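PDB 6DRU: glycosyl hydrolases family 31 family protein from Aspergillus niger, which releases alpha-xylose from the non-reducing terminal glucose of xyloglucan oligosaccharides, as an alpha-xylosidase of glycoside hydrolase family 31. Local coordinates for residues T263-L268 / I282-Q287. Residues are numbered along the deposited sequence; the frame is centred on the assembly and turned at random.
Sequences TEVELL and IVIDYQ. With XYS (alpha-D-xylopyranose), chain N; NAG (2-acetamido-2-deoxy-beta-D-glucopyranose), chain C; NAG (2-acetamido-2-deoxy-beta-D-glucopyranose), chain D; BGC (beta-D-glucopyranose), chain F.
Leu268 and Ile282 meet where helix 262-274 lies against strand 281-284, and illustrate how a TIM barrel divides its labour: side chains facing the helix pack the strand against the outer layer, while residues that follow Ile284 serve the substrate. Ile282 can be followed outward. Its CB leans toward the helix and forks. The CG2 branch lies anti to the backbone N and comes within 4.2 Å of Val265 CG1. The other arm, CG1, carries CD1 to the leucine; Ile282 CD1 comes to 3.5 Å from Leu268 CD2, the two side chains passing alongside with opposed directions. Val265 reaches Ile284 as well: its CG2 is 4.3 Å from Ile284 CG1. All four residues are buried, and the joint is purely apolar.

Past Ile284 the chain turns to the active site. Asp285 OD2 accepts a hydrogen bond of 2.5 Å from O4 of the xylose. The sugar is also hydrogen-bonded to Asp487, assigned as the proton donor, and to Arg470 and His557. With CG lodged between its backbone N and carbonyl carbon (chi1 70°), Tyr286 holds its ring between two neighbours: Gln287 CG sits over the centre of one face, and xylose C5 lies 3.6 Å above the opposite face, offset toward the rim. Tyr286 OH accepts a hydrogen bond of 3.0 Å from glucose O6, so one tyrosine contacts both sugars.

The axes of 263-268 and 282-284 run nearly antiparallel, at 166°, as is usual for the crossover helix of a beta-alpha-beta unit, here 252-254, 262-274, 281-284. In the barrel sheet, strand 281-284 lies between the parallel strands 252-254 and 319-328; Met320 of the latter and Met308 of helix 305-316 pack against both Val265 and Ile284, extending the apolar layer to the next helix.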
ATOM      1  N   THR A 263      51.322 -15.924  -8.218  1.00 64.90           N
ATOM      2  CA  THR A 263      52.329 -16.553  -9.065  1.00 64.51           C
ATOM      3  C   THR A 263      51.758 -16.943 -10.423  1.00 62.79           C
ATOM      4  O   THR A 263      52.469 -16.880 -11.431  1.00 62.48           O
ATOM      5  CB  THR A 263      52.912 -17.776  -8.350  1.00 59.12           C
ATOM      6  OG1 THR A 263      53.792 -17.344  -7.304  1.00 67.78           O
ATOM      7  CG2 THR A 263      53.674 -18.677  -9.314  1.00 60.45           C
ATOM      8  N   GLU A 264      50.469 -17.282 -10.485  1.00 61.01           N
ATOM      9  CA  GLU A 264      49.852 -17.563 -11.779  1.00 55.09           C
ATOM     10  C   GLU A 264      49.808 -16.312 -12.649  1.00 65.01           C
ATOM     11  O   GLU A 264      50.004 -16.389 -13.868  1.00 67.07           O
ATOM     12  CB  GLU A 264      48.447 -18.130 -11.580  1.00 56.02           C
ATOM     13  CG  GLU A 264      47.701 -18.395 -12.877  1.00 62.81           C
ATOM     14  CD  GLU A 264      46.359 -19.061 -12.656  1.00 79.64           C
ATOM     15  OE1 GLU A 264      46.128 -19.585 -11.544  1.00 65.29           O
ATOM     16  OE2 GLU A 264      45.541 -19.075 -13.600  1.00 76.89           O
ATOM     17  N   VAL A 265      49.559 -15.151 -12.040  1.00 61.85           N
ATOM     18  CA  VAL A 265      49.550 -13.902 -12.795  1.00 55.08           C
ATOM     19  C   VAL A 265      50.957 -13.547 -13.256  1.00 57.99           C
ATOM     20  O   VAL A 265      51.154 -13.047 -14.370  1.00 62.74           O
ATOM     21  CB  VAL A 265      48.921 -12.777 -11.953  1.00 54.11           C
ATOM     22  CG1 VAL A 265      49.073 -11.436 -12.650  1.00 43.70           C
ATOM     23  CG2 VAL A 265      47.456 -13.078 -11.692  1.00 50.60           C
ATOM     24  N   GLU A 266      51.961 -13.798 -12.414  1.00 62.08           N
ATOM     25  CA  GLU A 266      53.330 -13.475 -12.801  1.00 62.05           C
ATOM     26  C   GLU A 266      53.831 -14.394 -13.911  1.00 66.20           C
ATOM     27  O   GLU A 266      54.581 -13.956 -14.791  1.00 72.06           O
ATOM     28  CB  GLU A 266      54.252 -13.537 -11.586  1.00 63.36           C
ATOM     29  CG  GLU A 266      54.076 -12.374 -10.623  1.00 64.59           C
ATOM     30  CD  GLU A 266      54.895 -12.525  -9.357  1.00 83.53           C
ATOM     31  OE1 GLU A 266      55.180 -13.674  -8.962  1.00 90.97           O
ATOM     32  OE2 GLU A 266      55.264 -11.489  -8.762  1.00 86.30           O
ATOM     33  N   LEU A 267      53.424 -15.669 -13.900  1.00 68.31           N
ATOM     34  CA  LEU A 267      53.814 -16.561 -14.989  1.00 60.91           C
ATOM     35  C   LEU A 267      53.082 -16.219 -16.277  1.00 68.59           C
ATOM     36  O   LEU A 267      53.604 -16.470 -17.369  1.00 76.41           O
ATOM     37  CB  LEU A 267      53.561 -18.020 -14.607  1.00 57.42           C
ATOM     38  CG  LEU A 267      54.302 -18.557 -13.380  1.00 71.78           C
ATOM     39  CD1 LEU A 267      53.919 -20.007 -13.111  1.00 62.46           C
ATOM     40  CD2 LEU A 267      55.807 -18.407 -13.543  1.00 76.10           C
ATOM     41  N   LEU A 268      51.880 -15.652 -16.174  1.00 67.41           N
ATOM     42  CA  LEU A 268      51.159 -15.216 -17.366  1.00 65.94           C
ATOM     43  C   LEU A 268      51.900 -14.084 -18.068  1.00 67.88           C
ATOM     44  O   LEU A 268      52.046 -14.089 -19.296  1.00 69.14           O
ATOM     45  CB  LEU A 268      49.743 -14.790 -16.984  1.00 54.71           C
ATOM     46  CG  LEU A 268      48.828 -14.267 -18.088  1.00 61.07           C
ATOM     47  CD1 LEU A 268      48.545 -15.348 -19.115  1.00 60.87           C
ATOM     48  CD2 LEU A 268      47.539 -13.786 -17.459  1.00 56.27           C
ATOM     49  N   ILE A 282      45.994  -6.884 -17.927  1.00 64.47           N
ATOM     50  CA  ILE A 282      45.760  -8.189 -17.315  1.00 58.65           C
ATOM     51  C   ILE A 282      44.678  -8.014 -16.257  1.00 66.79           C
ATOM     52  O   ILE A 282      44.763  -7.102 -15.425  1.00 74.63           O
ATOM     53  CB  ILE A 282      47.052  -8.742 -16.689  1.00 70.60           C
ATOM     54  CG1 ILE A 282      48.083  -9.082 -17.772  1.00 58.36           C
ATOM     55  CG2 ILE A 282      46.751  -9.970 -15.844  1.00 60.74           C
ATOM     56  CD1 ILE A 282      47.902 -10.423 -18.418  1.00 61.40           C
ATOM     57  N   VAL A 283      43.666  -8.880 -16.279  1.00 58.56           N
ATOM     58  CA  VAL A 283      42.491  -8.737 -15.422  1.00 59.26           C
ATOM     59  C   VAL A 283      42.451  -9.880 -14.415  1.00 63.92           C
ATOM     60  O   VAL A 283      42.633 -11.048 -14.782  1.00 63.46           O
ATOM     61  CB  VAL A 283      41.197  -8.693 -16.250  1.00 58.11           C
ATOM     62  CG1 VAL A 283      40.008  -8.391 -15.359  1.00 56.77           C
ATOM     63  CG2 VAL A 283      41.311  -7.659 -17.359  1.00 57.05           C
ATOM     64  N   ILE A 284      42.200  -9.542 -13.150  1.00 66.53           N
ATOM     65  CA  ILE A 284      42.001 -10.510 -12.076  1.00 56.75           C
ATOM     66  C   ILE A 284      40.519 -10.535 -11.731  1.00 60.38           C
ATOM     67  O   ILE A 284      39.928  -9.491 -11.431  1.00 59.42           O
ATOM     68  CB  ILE A 284      42.844 -10.163 -10.836  1.00 60.00           C
ATOM     69  CG1 ILE A 284      44.333 -10.143 -11.187  1.00 65.28           C
ATOM     70  CG2 ILE A 284      42.576 -11.155  -9.713  1.00 50.40           C
ATOM     71  CD1 ILE A 284      45.219  -9.694 -10.044  1.00 52.19           C
ATOM     72  N   ASP A 285      39.920 -11.724 -11.763  1.00 56.94           N
ATOM     73  CA  ASP A 285      38.475 -11.857 -11.619  1.00 59.26           C
ATOM     74  C   ASP A 285      38.090 -11.875 -10.137  1.00 63.39           C
ATOM     75  O   ASP A 285      38.874 -11.514  -9.255  1.00 60.86           O
ATOM     76  CB  ASP A 285      37.989 -13.101 -12.359  1.00 51.39           C
ATOM     77  CG  ASP A 285      36.515 -13.030 -12.725  1.00 64.93           C
ATOM     78  OD1 ASP A 285      35.826 -12.099 -12.255  1.00 67.11           O
ATOM     79  OD2 ASP A 285      36.045 -13.907 -13.479  1.00 69.09           O
ATOM     80  N   TYR A 286      36.860 -12.300  -9.853  1.00 63.09           N
ATOM     81  CA  TYR A 286      36.296 -12.252  -8.510  1.00 64.30           C
ATOM     82  C   TYR A 286      36.804 -13.426  -7.671  1.00 61.38           C
ATOM     83  O   TYR A 286      37.701 -14.174  -8.073  1.00 70.63           O
ATOM     84  CB  TYR A 286      34.769 -12.208  -8.580  1.00 61.13           C
ATOM     85  CG  TYR A 286      34.070 -13.475  -9.048  1.00 59.19           C
ATOM     86  CD1 TYR A 286      34.688 -14.381  -9.905  1.00 62.35           C
ATOM     87  CD2 TYR A 286      32.775 -13.755  -8.636  1.00 64.92           C
ATOM     88  CE1 TYR A 286      34.036 -15.528 -10.326  1.00 65.62           C
ATOM     89  CE2 TYR A 286      32.115 -14.895  -9.055  1.00 61.28           C
ATOM     90  CZ  TYR A 286      32.748 -15.779  -9.898  1.00 61.18           C
ATOM     91  OH  TYR A 286      32.091 -16.916 -10.312  1.00 50.33           O
ATOM     92  N   GLN A 287      36.231 -13.584  -6.475  1.00 63.65           N
ATOM     93  CA  GLN A 287      36.584 -14.635  -5.519  1.00 60.02           C
ATOM     94  C   GLN A 287      38.054 -14.585  -5.110  1.00 63.92           C
ATOM     95  O   GLN A 287      38.579 -15.554  -4.553  1.00 68.21           O
ATOM     96  CB  GLN A 287      36.231 -16.024  -6.065  1.00 61.26           C
ATOM     97  CG  GLN A 287      34.763 -16.195  -6.426  1.00 64.47           C
ATOM     98  CD  GLN A 287      33.848 -16.139  -5.215  1.00 69.46           C
ATOM     99  OE1 GLN A 287      33.527 -15.063  -4.712  1.00 76.46           O
ATOM    100  NE2 GLN A 287      33.424 -17.305  -4.741  1.00 73.10           N
TER
HETATM  101  C1  XYS N 834      29.988 -12.548 -13.240  1.00 74.91           C
HETATM  102  C2  XYS N 834      30.619 -11.792 -14.386  1.00 72.98           C
HETATM  103  C3  XYS N 834      31.755 -12.615 -14.953  1.00 72.64           C
HETATM  104  C4  XYS N 834      32.708 -13.000 -13.842  1.00 71.74           C
HETATM  105  C5  XYS N 834      31.930 -13.641 -12.713  1.00 73.07           C
HETATM  106  O1  XYS N 834      29.512 -13.789 -13.705  1.00 64.79           O
HETATM  107  O2  XYS N 834      29.656 -11.552 -15.384  1.00 73.96           O
HETATM  108  O3  XYS N 834      32.444 -11.866 -15.927  1.00 76.70           O
HETATM  109  O4  XYS N 834      33.656 -13.916 -14.336  1.00 63.86           O
HETATM  110  O5  XYS N 834      30.950 -12.748 -12.231  1.00 71.89           O
HETATM  111  C1  NAG C   1      49.289 -20.692  -7.964  1.00 73.01           C
HETATM  112  C2  NAG C   1      49.120 -22.066  -7.349  1.00 70.12           C
HETATM  113  C3  NAG C   1      49.998 -23.085  -7.978  1.00 70.11           C
HETATM  114  C4  NAG C   1      49.845 -23.049  -9.480  1.00 70.68           C
HETATM  115  C5  NAG C   1      50.086 -21.642  -9.980  1.00 65.64           C
HETATM  116  C6  NAG C   1      49.882 -21.584 -11.477  1.00 69.08           C
HETATM  117  C7  NAG C   1      48.300 -22.015  -5.045  1.00 68.97           C
HETATM  118  C8  NAG C   1      46.896 -22.121  -5.582  1.00 60.73           C
HETATM  119  N2  NAG C   1      49.384 -21.991  -5.955  1.00 72.51           N
HETATM  120  O3  NAG C   1      49.688 -24.358  -7.463  1.00 71.06           O
HETATM  121  O4  NAG C   1      50.772 -23.934 -10.062  1.00 69.09           O
HETATM  122  O5  NAG C   1      49.168 -20.776  -9.363  1.00 72.57           O
HETATM  123  O6  NAG C   1      48.605 -22.092 -11.791  1.00 78.42           O
HETATM  124  O7  NAG C   1      48.492 -21.952  -3.847  1.00 82.98           O
HETATM  125  C1  NAG D   1      33.615 -18.657  -1.065  1.00 58.92           C
HETATM  126  C2  NAG D   1      33.958 -20.133  -1.067  1.00 64.08           C
HETATM  127  C3  NAG D   1      35.353 -20.453  -0.658  1.00 62.52           C
HETATM  128  C4  NAG D   1      36.359 -19.461  -1.202  1.00 64.94           C
HETATM  129  C5  NAG D   1      35.888 -18.051  -0.944  1.00 60.71           C
HETATM  130  C6  NAG D   1      36.898 -17.063  -1.484  1.00 64.41           C
HETATM  131  C7  NAG D   1      31.844 -21.344  -0.654  1.00 69.22           C
HETATM  132  C8  NAG D   1      30.905 -22.031   0.314  1.00 67.01           C
HETATM  133  N2  NAG D   1      33.060 -20.787  -0.180  1.00 67.86           N
HETATM  134  O3  NAG D   1      35.667 -21.762  -1.075  1.00 59.96           O
HETATM  135  O4  NAG D   1      37.597 -19.665  -0.565  1.00 60.95           O
HETATM  136  O5  NAG D   1      34.658 -17.881  -1.598  1.00 68.69           O
HETATM  137  O6  NAG D   1      36.238 -15.889  -1.899  1.00 86.12           O
HETATM  138  O7  NAG D   1      31.559 -21.271  -1.832  1.00 70.82           O
HETATM  139  C2  BGC F   5      25.186 -18.000 -11.632  1.00 78.70           C
HETATM  140  C3  BGC F   5      24.805 -16.573 -11.440  1.00 77.59           C
HETATM  141  C4  BGC F   5      26.003 -15.787 -10.876  1.00 70.77           C
HETATM  142  C5  BGC F   5      27.226 -16.030 -11.715  1.00 73.66           C
HETATM  143  C6  BGC F   5      28.431 -15.353 -11.074  1.00 72.71           C
HETATM  144  C1  BGC F   5      26.406 -18.040 -12.515  1.00 74.67           C
HETATM  145  O2  BGC F   5      24.105 -18.734 -12.248  1.00 83.71           O
HETATM  146  O3  BGC F   5      23.738 -16.502 -10.565  1.00 76.03           O
HETATM  147  O4  BGC F   5      25.712 -14.407 -10.880  1.00 63.38           O
HETATM  148  O5  BGC F   5      27.484 -17.416 -11.814  1.00 79.50           O
HETATM  149  O6  BGC F   5      29.619 -15.901 -11.603  1.00 61.37           O